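Local coordinates for SusD-like carbohydrate binding protein BF1063 (Bacteroides fragilis NCTC 9343, PDB 3I4G) that probably binds carbohydrate at the outer membrane of the bacterium, at residues N235-S243 against M362-T370; E250-E259 against S377-A388. All coordinates share one frame; numbering follows the deposited sequence. Where two conformers were deposited one is given.

Contact 1 (N235-S243 against M362-T370); sequences NYQELFYPS and MRKYFEEST. With EDO (1,2-ethanediol), chain C.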
loop_
_atom_site.group_PDB
_atom_site.type_symbol
_atom_site.label_atom_id
_atom_site.label_comp_id
_atom_site.label_asym_id
_atom_site.label_seq_id
_atom_site.Cartn_x
_atom_site.Cartn_y
_atom_site.Cartn_z
ATOM N N ASN A 235 15.602 -12.156 3.679
ATOM C CA ASN A 235 15.842 -11.151 2.663
ATOM C C ASN A 235 14.655 -10.210 2.429
ATOM O O ASN A 235 13.578 -10.658 2.047
ATOM C CB ASN A 235 16.273 -11.819 1.349
ATOM C CG ASN A 235 16.874 -10.814 0.392
ATOM O OD1 ASN A 235 16.196 -10.025 -0.239
ATOM N ND2 ASN A 235 18.204 -10.796 0.333
ATOM N N TYR A 236 14.870 -8.923 2.652
ATOM C CA TYR A 236 13.829 -7.907 2.506
ATOM C C TYR A 236 13.473 -7.682 1.045
ATOM O O TYR A 236 12.302 -7.701 0.693
ATOM C CB TYR A 236 14.312 -6.592 3.114
ATOM C CG TYR A 236 13.341 -5.427 3.158
ATOM C CD1 TYR A 236 12.486 -5.269 4.206
ATOM C CD2 TYR A 236 13.390 -4.430 2.190
ATOM C CE1 TYR A 236 11.656 -4.177 4.299
ATOM C CE2 TYR A 236 12.579 -3.319 2.251
ATOM C CZ TYR A 236 11.703 -3.200 3.313
ATOM O OH TYR A 236 10.882 -2.086 3.389
ATOM N N GLN A 237 14.474 -7.458 0.201
ATOM C CA GLN A 237 14.221 -7.160 -1.223
ATOM C C GLN A 237 13.403 -8.229 -1.925
ATOM O O GLN A 237 12.524 -7.929 -2.746
ATOM C CB GLN A 237 15.529 -6.953 -1.987
ATOM C CG GLN A 237 16.311 -5.733 -1.570
ATOM C CD GLN A 237 17.522 -5.553 -2.418
ATOM O OE1 GLN A 237 18.554 -6.209 -2.182
ATOM N NE2 GLN A 237 17.462 -4.623 -3.364
ATOM N N GLU A 238 13.687 -9.481 -1.586
ATOM C CA GLU A 238 13.071 -10.627 -2.239
ATOM C C GLU A 238 11.618 -10.815 -1.906
ATOM O O GLU A 238 10.931 -11.551 -2.607
ATOM C CB GLU A 238 13.890 -11.922 -1.939
ATOM C CG GLU A 238 15.174 -11.934 -2.781
ATOM C CD GLU A 238 16.110 -13.081 -2.475
ATOM O OE1 GLU A 238 15.813 -13.902 -1.612
ATOM O OE2 GLU A 238 17.177 -13.151 -3.148
ATOM N N LEU A 239 11.118 -10.127 -0.894
ATOM C CA LEU A 239 9.678 -10.102 -0.630
ATOM C C LEU A 239 8.886 -9.511 -1.771
ATOM O O LEU A 239 7.703 -9.814 -1.892
ATOM C CB LEU A 239 9.386 -9.260 0.609
ATOM C CG LEU A 239 9.918 -9.785 1.935
ATOM C CD1 LEU A 239 9.773 -8.696 3.000
ATOM C CD2 LEU A 239 9.216 -11.093 2.326
ATOM N N PHE A 240 9.537 -8.703 -2.604
ATOM C CA PHE A 240 8.842 -7.893 -3.600
ATOM C C PHE A 240 9.184 -8.269 -4.998
ATOM O O PHE A 240 8.891 -7.504 -5.930
ATOM C CB PHE A 240 9.150 -6.411 -3.327
ATOM C CG PHE A 240 8.991 -6.046 -1.862
ATOM C CD1 PHE A 240 7.749 -5.835 -1.322
ATOM C CD2 PHE A 240 10.085 -5.906 -1.045
ATOM C CE1 PHE A 240 7.587 -5.539 -0.009
ATOM C CE2 PHE A 240 9.936 -5.572 0.303
ATOM C CZ PHE A 240 8.675 -5.396 0.824
ATOM N N TYR A 241 9.769 -9.453 -5.191
ATOM C CA TYR A 241 10.224 -9.912 -6.506
ATOM C C TYR A 241 9.401 -11.101 -6.983
ATOM O O TYR A 241 9.011 -11.932 -6.162
ATOM C CB TYR A 241 11.683 -10.342 -6.471
ATOM C CG TYR A 241 12.728 -9.325 -6.157
ATOM C CD1 TYR A 241 12.527 -7.953 -6.259
ATOM C CD2 TYR A 241 13.990 -9.772 -5.823
ATOM C CE1 TYR A 241 13.565 -7.050 -5.991
ATOM C CE2 TYR A 241 15.012 -8.914 -5.583
ATOM C CZ TYR A 241 14.794 -7.552 -5.682
ATOM O OH TYR A 241 15.865 -6.697 -5.442
ATOM N N PRO A 242 9.141 -11.203 -8.280
ATOM C CA PRO A 242 8.366 -12.339 -8.754
ATOM C C PRO A 242 9.017 -13.718 -8.516
ATOM O O PRO A 242 8.294 -14.686 -8.227
ATOM C CB PRO A 242 8.193 -12.046 -10.260
ATOM C CG PRO A 242 9.057 -10.973 -10.609
ATOM C CD PRO A 242 9.399 -10.231 -9.347
ATOM N N SER A 243 10.340 -13.799 -8.579
ATOM C CA SER A 243 11.007 -15.099 -8.485
ATOM C C SER A 243 11.029 -15.682 -7.081
ATOM O O SER A 243 11.229 -16.884 -6.920
ATOM C CB SER A 243 12.459 -15.007 -8.988
ATOM O OG SER A 243 12.533 -14.675 -10.370
HETATM N N MSE A 362 11.864 4.684 -7.000
HETATM C CA MSE A 362 11.574 3.484 -6.215
HETATM C C MSE A 362 12.358 2.290 -6.727
HETATM O O MSE A 362 12.267 1.916 -7.880
HETATM C CB MSE A 362 10.066 3.154 -6.261
HETATM C CG MSE A 362 9.690 1.904 -5.476
HETATM SE SE MSE A 362 7.756 1.644 -5.440
HETATM C CE MSE A 362 7.591 1.059 -7.194
ATOM N N ARG A 363 13.112 1.663 -5.833
ATOM C CA ARG A 363 13.840 0.409 -6.114
ATOM C C ARG A 363 12.967 -0.810 -5.806
ATOM O O ARG A 363 13.076 -1.850 -6.473
ATOM C CB ARG A 363 15.137 0.339 -5.292
ATOM C CG ARG A 363 16.075 -0.756 -5.760
ATOM C CD ARG A 363 17.279 -0.958 -4.881
ATOM N NE ARG A 363 18.260 0.126 -4.900
ATOM C CZ ARG A 363 19.264 0.221 -5.769
ATOM N NH1 ARG A 363 19.374 -0.619 -6.787
ATOM N NH2 ARG A 363 20.135 1.208 -5.662
ATOM N N LYS A 364 12.131 -0.718 -4.781
ATOM C CA LYS A 364 11.255 -1.816 -4.362
ATOM C C LYS A 364 10.417 -2.284 -5.542
ATOM O O LYS A 364 9.987 -1.472 -6.351
ATOM C CB LYS A 364 10.372 -1.381 -3.215
ATOM C CG LYS A 364 9.561 -2.494 -2.564
ATOM C CD LYS A 364 8.872 -2.049 -1.276
ATOM C CE LYS A 364 9.838 -2.016 -0.060
ATOM N NZ LYS A 364 9.187 -1.582 1.216
ATOM N N TYR A 365 10.220 -3.619 -5.603
ATOM C CA TYR A 365 9.402 -4.356 -6.582
ATOM C C TYR A 365 10.110 -4.692 -7.894
ATOM O O TYR A 365 9.533 -5.377 -8.728
ATOM C CB TYR A 365 8.088 -3.617 -6.884
ATOM C CG TYR A 365 7.182 -3.375 -5.719
ATOM C CD1 TYR A 365 6.482 -4.411 -5.103
ATOM C CD2 TYR A 365 6.993 -2.087 -5.224
ATOM C CE1 TYR A 365 5.653 -4.180 -4.020
ATOM C CE2 TYR A 365 6.184 -1.859 -4.129
ATOM C CZ TYR A 365 5.498 -2.893 -3.542
ATOM O OH TYR A 365 4.664 -2.638 -2.505
ATOM N N PHE A 366 11.356 -4.252 -8.049
ATOM C CA PHE A 366 12.115 -4.486 -9.300
ATOM C C PHE A 366 13.260 -5.451 -9.094
ATOM O O PHE A 366 14.238 -5.132 -8.443
ATOM C CB PHE A 366 12.588 -3.145 -9.895
ATOM C CG PHE A 366 11.445 -2.187 -10.169
ATOM C CD1 PHE A 366 10.397 -2.544 -11.017
ATOM C CD2 PHE A 366 11.375 -0.974 -9.572
ATOM C CE1 PHE A 366 9.328 -1.702 -11.222
ATOM C CE2 PHE A 366 10.298 -0.132 -9.790
ATOM C CZ PHE A 366 9.284 -0.483 -10.616
ATOM N N GLU A 367 13.086 -6.662 -9.636
ATOM C CA GLU A 367 14.081 -7.736 -9.554
ATOM C C GLU A 367 15.152 -7.436 -10.577
ATOM O O GLU A 367 15.099 -7.950 -11.703
ATOM C CB GLU A 367 13.360 -9.072 -9.772
ATOM C CG GLU A 367 14.240 -10.307 -9.639
ATOM C CD GLU A 367 13.459 -11.610 -9.821
ATOM O OE1 GLU A 367 12.288 -11.735 -9.436
ATOM O OE2 GLU A 367 14.046 -12.562 -10.366
ATOM N N GLU A 368 16.189 -6.714 -10.158
ATOM C CA GLU A 368 17.152 -6.092 -11.063
ATOM C C GLU A 368 18.029 -7.031 -11.850
ATOM O O GLU A 368 18.448 -6.668 -12.928
ATOM C CB GLU A 368 18.076 -5.147 -10.273
ATOM C CG GLU A 368 17.326 -4.005 -9.606
ATOM C CD GLU A 368 18.248 -3.232 -8.689
ATOM O OE1 GLU A 368 19.284 -2.755 -9.158
ATOM O OE2 GLU A 368 17.910 -3.075 -7.471
ATOM N N SER A 369 18.321 -8.215 -11.358
ATOM C CA SER A 369 19.208 -9.100 -12.112
ATOM C C SER A 369 18.483 -9.920 -13.171
ATOM O O SER A 369 19.136 -10.500 -14.040
ATOM C CB SER A 369 19.944 -10.029 -11.161
ATOM O OG SER A 369 19.033 -10.839 -10.448
ATOM N N THR A 370 17.151 -9.914 -13.149
ATOM C CA THR A 370 16.379 -10.739 -14.081
ATOM C C THR A 370 15.810 -9.882 -15.214
ATOM O O THR A 370 15.127 -8.890 -14.950
ATOM C CB THR A 370 15.259 -11.437 -13.322
ATOM O OG1 THR A 370 15.813 -12.177 -12.233
ATOM C CG2 THR A 370 14.521 -12.397 -14.217
HETATM C C1 EDO C . 9.085 -6.504 -12.715
HETATM O O1 EDO C . 7.721 -6.395 -12.248
HETATM C C2 EDO C . 9.815 -7.279 -11.626
HETATM O O2 EDO C . 11.189 -6.962 -11.699
HETATM O O HOH W 1 12.331 -5.108 -3.648
HETATM O O HOH W 2 19.530 -4.105 -5.417
HETATM O O HOH W 3 7.295 -7.100 -8.164
HETATM O O HOH W 4 15.675 -4.141 -6.429
HETATM O O HOH W 5 17.786 -7.310 -7.444
#
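K364 runs across F240 and ends on Y236, where a loop containing a short 3-10 segment (237-239) packs on the type II beta turn R363-F366 of this SusD-family fold. Beyond CB of K364, CG lies 3.7 Å from CG of F240. CD then sits over the ring centre, a CH-pi contact 3.7 Å from the centroid. The opposite face of the ring is covered by CB of L239. A bend at chi3 (-79°) carries CE along the same face as CD, to 3.6 Å from CE2 of F240. At the tip, NZ donates to OH of Y236; it also pairs with E451 and bonds A449 O, while Y236 OH meets E447 O. Three oxygens thus grip the buried ammonium. F240 also turns its edge to the face of Y365, with the planes at 76°. Further along, CA of E367 lies over one face of the Y241 ring and Q237 O over the other. The extended E367 side chain reaches S243, whose backbone N donates to OE1 at 3.0 Å. OE2 takes two hydroxyls: S243 OG, in the conformer given, on its syn lone pair at 2.6 Å, and T370 OG1 on the anti side, also at 2.6 Å.

Contact 2 (E250-E259 against S377-A388); sequences ENIFYIQYLE and SANGLTPVIRYA. With EDO (1,2-ethanediol), chain C.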
loop_
_atom_site.group_PDB
_atom_site.type_symbol
_atom_site.label_atom_id
_atom_site.label_comp_id
_atom_site.label_asym_id
_atom_site.label_seq_id
_atom_site.Cartn_x
_atom_site.Cartn_y
_atom_site.Cartn_z
ATOM N N GLU A 250 6.458 -15.081 4.774
ATOM C CA GLU A 250 6.099 -13.733 5.241
ATOM C C GLU A 250 4.926 -13.120 4.472
ATOM O O GLU A 250 4.061 -12.464 5.068
ATOM C CB GLU A 250 7.298 -12.797 5.152
ATOM C CG GLU A 250 6.967 -11.341 5.486
ATOM C CD GLU A 250 8.133 -10.516 5.936
ATOM O OE1 GLU A 250 9.254 -11.044 6.050
ATOM O OE2 GLU A 250 7.884 -9.311 6.205
ATOM N N ASN A 251 4.883 -13.332 3.165
ATOM C CA ASN A 251 3.853 -12.733 2.317
ATOM C C ASN A 251 2.571 -13.566 2.435
ATOM O O ASN A 251 2.430 -14.607 1.831
ATOM C CB ASN A 251 4.327 -12.613 0.869
ATOM C CG ASN A 251 5.402 -11.556 0.686
ATOM O OD1 ASN A 251 5.554 -10.655 1.526
ATOM N ND2 ASN A 251 6.172 -11.677 -0.397
ATOM N N ILE A 252 1.654 -13.067 3.243
ATOM C CA ILE A 252 0.405 -13.754 3.592
ATOM C C ILE A 252 -0.620 -13.622 2.484
ATOM O O ILE A 252 -1.259 -14.603 2.120
ATOM C CB ILE A 252 -0.123 -13.208 4.918
ATOM C CG1 ILE A 252 0.778 -13.684 6.060
ATOM C CG2 ILE A 252 -1.574 -13.666 5.180
ATOM C CD1 ILE A 252 0.599 -12.940 7.397
ATOM N N PHE A 253 -0.790 -12.406 1.975
ATOM C CA PHE A 253 -1.733 -12.120 0.883
ATOM C C PHE A 253 -1.006 -11.213 -0.094
ATOM O O PHE A 253 -0.367 -10.251 0.319
ATOM C CB PHE A 253 -3.052 -11.515 1.399
ATOM C CG PHE A 253 -4.120 -11.406 0.337
ATOM C CD1 PHE A 253 -4.707 -12.532 -0.191
ATOM C CD2 PHE A 253 -4.539 -10.175 -0.132
ATOM C CE1 PHE A 253 -5.630 -12.433 -1.223
ATOM C CE2 PHE A 253 -5.494 -10.090 -1.152
ATOM C CZ PHE A 253 -6.020 -11.208 -1.692
ATOM N N TYR A 254 -1.135 -11.475 -1.381
ATOM C CA TYR A 254 -0.383 -10.764 -2.407
ATOM C C TYR A 254 -1.068 -10.861 -3.737
ATOM O O TYR A 254 -1.985 -11.699 -3.941
ATOM C CB TYR A 254 1.036 -11.357 -2.500
ATOM C CG TYR A 254 1.074 -12.854 -2.607
ATOM C CD1 TYR A 254 0.814 -13.488 -3.830
ATOM C CD2 TYR A 254 1.360 -13.649 -1.496
ATOM C CE1 TYR A 254 0.852 -14.904 -3.913
ATOM C CE2 TYR A 254 1.408 -15.015 -1.585
ATOM C CZ TYR A 254 1.164 -15.636 -2.780
ATOM O OH TYR A 254 1.197 -17.031 -2.850
ATOM N N ILE A 255 -0.625 -10.025 -4.677
ATOM C CA ILE A 255 -1.056 -10.088 -6.067
ATOM C C ILE A 255 0.124 -10.557 -6.908
ATOM O O ILE A 255 1.183 -9.918 -6.904
ATOM C CB ILE A 255 -1.546 -8.725 -6.593
ATOM C CG1 ILE A 255 -2.520 -8.020 -5.644
ATOM C CG2 ILE A 255 -2.150 -8.946 -7.966
ATOM C CD1 ILE A 255 -3.775 -8.855 -5.255
ATOM N N GLN A 256 -0.046 -11.695 -7.587
ATOM C CA GLN A 256 0.960 -12.223 -8.466
ATOM C C GLN A 256 0.577 -11.893 -9.906
ATOM O O GLN A 256 -0.539 -12.188 -10.319
ATOM C CB GLN A 256 1.102 -13.738 -8.303
ATOM C CG GLN A 256 2.071 -14.348 -9.280
ATOM C CD GLN A 256 2.287 -15.790 -9.016
ATOM O OE1 GLN A 256 1.374 -16.613 -9.226
ATOM N NE2 GLN A 256 3.477 -16.132 -8.609
ATOM N N TYR A 257 1.506 -11.328 -10.666
ATOM C CA TYR A 257 1.364 -11.023 -12.079
ATOM C C TYR A 257 2.244 -11.980 -12.865
ATOM O O TYR A 257 3.422 -12.111 -12.582
ATOM C CB TYR A 257 1.771 -9.585 -12.323
ATOM C CG TYR A 257 0.955 -8.555 -11.598
ATOM C CD1 TYR A 257 1.294 -8.122 -10.339
ATOM C CD2 TYR A 257 -0.138 -7.956 -12.214
ATOM C CE1 TYR A 257 0.548 -7.171 -9.674
ATOM C CE2 TYR A 257 -0.899 -7.009 -11.569
ATOM C CZ TYR A 257 -0.552 -6.625 -10.312
ATOM O OH TYR A 257 -1.289 -5.648 -9.688
ATOM N N LEU A 258 1.657 -12.635 -13.859
ATOM C CA LEU A 258 2.333 -13.575 -14.754
ATOM C C LEU A 258 2.293 -12.983 -16.133
ATOM O O LEU A 258 1.220 -12.649 -16.663
ATOM C CB LEU A 258 1.665 -14.938 -14.733
ATOM C CG LEU A 258 1.640 -15.679 -13.398
ATOM C CD1 LEU A 258 0.940 -17.016 -13.610
ATOM C CD2 LEU A 258 3.015 -15.920 -12.808
ATOM N N GLU A 259 3.465 -12.852 -16.750
ATOM C CA GLU A 259 3.575 -12.187 -18.049
ATOM C C GLU A 259 2.738 -12.834 -19.135
ATOM O O GLU A 259 2.287 -12.133 -20.045
ATOM C CB GLU A 259 5.046 -12.094 -18.499
ATOM C CG GLU A 259 5.693 -13.422 -18.696
ATOM C CD GLU A 259 7.159 -13.309 -19.072
ATOM O OE1 GLU A 259 7.681 -12.197 -19.326
ATOM O OE2 GLU A 259 7.834 -14.350 -19.108
ATOM N N SER A 377 4.076 -5.478 -19.644
ATOM C CA SER A 377 3.374 -6.692 -19.246
ATOM C C SER A 377 4.411 -7.668 -18.714
ATOM O O SER A 377 4.834 -8.617 -19.378
ATOM C CB SER A 377 2.624 -7.266 -20.431
ATOM O OG SER A 377 1.867 -8.419 -20.077
ATOM N N ALA A 378 4.774 -7.438 -17.464
ATOM C CA ALA A 378 5.862 -8.136 -16.789
ATOM C C ALA A 378 5.359 -9.059 -15.718
ATOM O O ALA A 378 4.238 -8.943 -15.213
ATOM C CB ALA A 378 6.808 -7.088 -16.148
ATOM N N ASN A 379 6.233 -9.982 -15.332
ATOM C CA ASN A 379 6.015 -10.720 -14.126
ATOM C C ASN A 379 6.153 -9.757 -12.963
ATOM O O ASN A 379 6.930 -8.805 -13.014
ATOM C CB ASN A 379 7.062 -11.821 -13.970
ATOM C CG ASN A 379 6.920 -12.914 -14.965
ATOM O OD1 ASN A 379 5.827 -13.355 -15.304
ATOM N ND2 ASN A 379 8.064 -13.423 -15.399
ATOM N N GLY A 380 5.435 -9.981 -11.891
ATOM C CA GLY A 380 5.525 -9.127 -10.710
ATOM C C GLY A 380 4.889 -9.763 -9.517
ATOM O O GLY A 380 4.080 -10.685 -9.640
ATOM N N LEU A 381 5.231 -9.279 -8.327
ATOM C CA LEU A 381 4.636 -9.772 -7.094
ATOM C C LEU A 381 4.552 -8.607 -6.124
ATOM O O LEU A 381 5.598 -8.062 -5.705
ATOM C CB LEU A 381 5.460 -10.929 -6.560
ATOM C CG LEU A 381 4.970 -11.764 -5.386
ATOM C CD1 LEU A 381 4.919 -10.948 -4.084
ATOM C CD2 LEU A 381 3.616 -12.356 -5.702
ATOM N N THR A 382 3.328 -8.219 -5.770
ATOM C CA THR A 382 3.116 -7.081 -4.863
ATOM C C THR A 382 2.363 -7.543 -3.626
ATOM O O THR A 382 1.136 -7.797 -3.681
ATOM C CB THR A 382 2.386 -5.937 -5.558
ATOM O OG1 THR A 382 1.087 -6.376 -5.953
ATOM C CG2 THR A 382 3.162 -5.485 -6.785
ATOM N N PRO A 383 3.061 -7.682 -2.490
ATOM C CA PRO A 383 2.363 -8.056 -1.267
ATOM C C PRO A 383 1.310 -7.056 -0.813
ATOM O O PRO A 383 1.491 -5.835 -0.975
ATOM C CB PRO A 383 3.494 -8.110 -0.238
ATOM C CG PRO A 383 4.713 -8.444 -1.074
ATOM C CD PRO A 383 4.526 -7.624 -2.277
ATOM N N VAL A 384 0.225 -7.602 -0.255
ATOM C CA VAL A 384 -0.859 -6.832 0.330
ATOM C C VAL A 384 -0.780 -6.922 1.850
ATOM O O VAL A 384 -0.947 -5.929 2.558
ATOM C CB VAL A 384 -2.206 -7.334 -0.207
ATOM C CG1 VAL A 384 -3.324 -6.560 0.438
ATOM C CG2 VAL A 384 -2.280 -7.159 -1.725
ATOM N N ILE A 385 -0.534 -8.113 2.386
ATOM C CA ILE A 385 -0.351 -8.336 3.813
ATOM C C ILE A 385 0.934 -9.120 4.020
ATOM O O ILE A 385 1.079 -10.247 3.537
ATOM C CB ILE A 385 -1.500 -9.143 4.458
ATOM C CG1 ILE A 385 -2.866 -8.461 4.275
ATOM C CG2 ILE A 385 -1.221 -9.424 5.950
ATOM C CD1 ILE A 385 -3.061 -7.102 4.978
ATOM N N ARG A 386 1.864 -8.508 4.736
ATOM C CA ARG A 386 3.125 -9.131 5.143
ATOM C C ARG A 386 3.112 -9.395 6.642
ATOM O O ARG A 386 2.573 -8.622 7.445
ATOM C CB ARG A 386 4.334 -8.250 4.773
ATOM C CG ARG A 386 4.462 -7.997 3.319
ATOM C CD ARG A 386 5.822 -7.496 2.875
ATOM N NE ARG A 386 6.229 -6.152 3.287
ATOM C CZ ARG A 386 7.127 -5.858 4.238
ATOM N NH1 ARG A 386 7.614 -6.766 5.094
ATOM N NH2 ARG A 386 7.505 -4.601 4.378
ATOM N N TYR A 387 3.795 -10.476 7.022
ATOM C CA TYR A 387 3.894 -10.794 8.461
ATOM C C TYR A 387 4.558 -9.649 9.250
ATOM O O TYR A 387 4.253 -9.447 10.402
ATOM C CB TYR A 387 4.631 -12.112 8.678
ATOM C CG TYR A 387 4.542 -12.715 10.073
ATOM C CD1 TYR A 387 3.323 -12.966 10.656
ATOM C CD2 TYR A 387 5.696 -13.064 10.768
ATOM C CE1 TYR A 387 3.249 -13.561 11.896
ATOM C CE2 TYR A 387 5.623 -13.649 12.003
ATOM C CZ TYR A 387 4.408 -13.892 12.549
ATOM O OH TYR A 387 4.321 -14.525 13.790
ATOM N N ALA A 388 5.479 -8.884 8.644
ATOM C CA ALA A 388 6.025 -7.759 9.386
ATOM C C ALA A 388 4.948 -6.769 9.799
ATOM O O ALA A 388 5.023 -6.193 10.886
ATOM C CB ALA A 388 7.039 -7.032 8.566
HETATM C C1 EDO C . 9.085 -6.504 -12.715
HETATM O O1 EDO C . 7.721 -6.395 -12.248
HETATM C C2 EDO C . 9.815 -7.279 -11.626
HETATM O O2 EDO C . 11.189 -6.962 -11.699
HETATM O O HOH W 6 -0.386 -4.581 -7.475
HETATM O O HOH W 7 7.448 -9.521 -19.794
HETATM O O HOH W 8 4.312 -10.091 -21.685
#
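E250 holds CG anti to the backbone N (chi1 174°) and, with its chain extended beyond CG, sends its carboxylate toward R386, whose own chain bends at chi3 (-68°). Their flat groups are turned 45° from each other. OE2 of E250 meets the edge of the guanidinium, a 2.8 Å salt bridge to NH1 whose hydrogen bond is weak because it is bent. R386 also pairs with E447 and E451, and E250 OE1 with R420, so the pair belongs to a buried charge network. N251 lies alongside R386. Its OD1 is 3.4 Å from CG of R386 and has no polar partner, although ND2 bonds G245 O. The segments form a two-stranded antiparallel ribbon broken by two classic beta bulges. At one, I252 N and F253 N share I385 O; at the other, V384 N and I385 N reach F253 O from the same face of its plane. Regular pairing follows, I255 with T382 and Y257 with G380. V384 CB packs 3.7 Å from F253 CD2, while W48 and F127 meet the F253 ring edge-to-face. The edge of the Y257 ring faces T382, and water 6 joins their hydroxyls. At the far end, N379 OD1 accepts from E259 N at 2.8 Å.

The two contacts interlock along the chain: 235-243 and 250-259 come first, and their partners 362-370 and 377-388 follow in the same order. Their centres are 11 Å apart, and they touch directly. L239 O of contact 1 is 2.8 Å from N251 ND2 of contact 2, a probable hydrogen bond. CZ of F240 packs 3.6 Å from NE of R386. E451 links them further, taking both K364 and R386 in salt bridges. One 1,2-ethanediol, probably from the crystallisation liquor, bridges the contacts: its O2 accepts from E367 N at 2.8 Å, and its O1 donates to N379 O at 2.6 Å. A second 1,2-ethanediol lies about 4 Å from the I255 side chain.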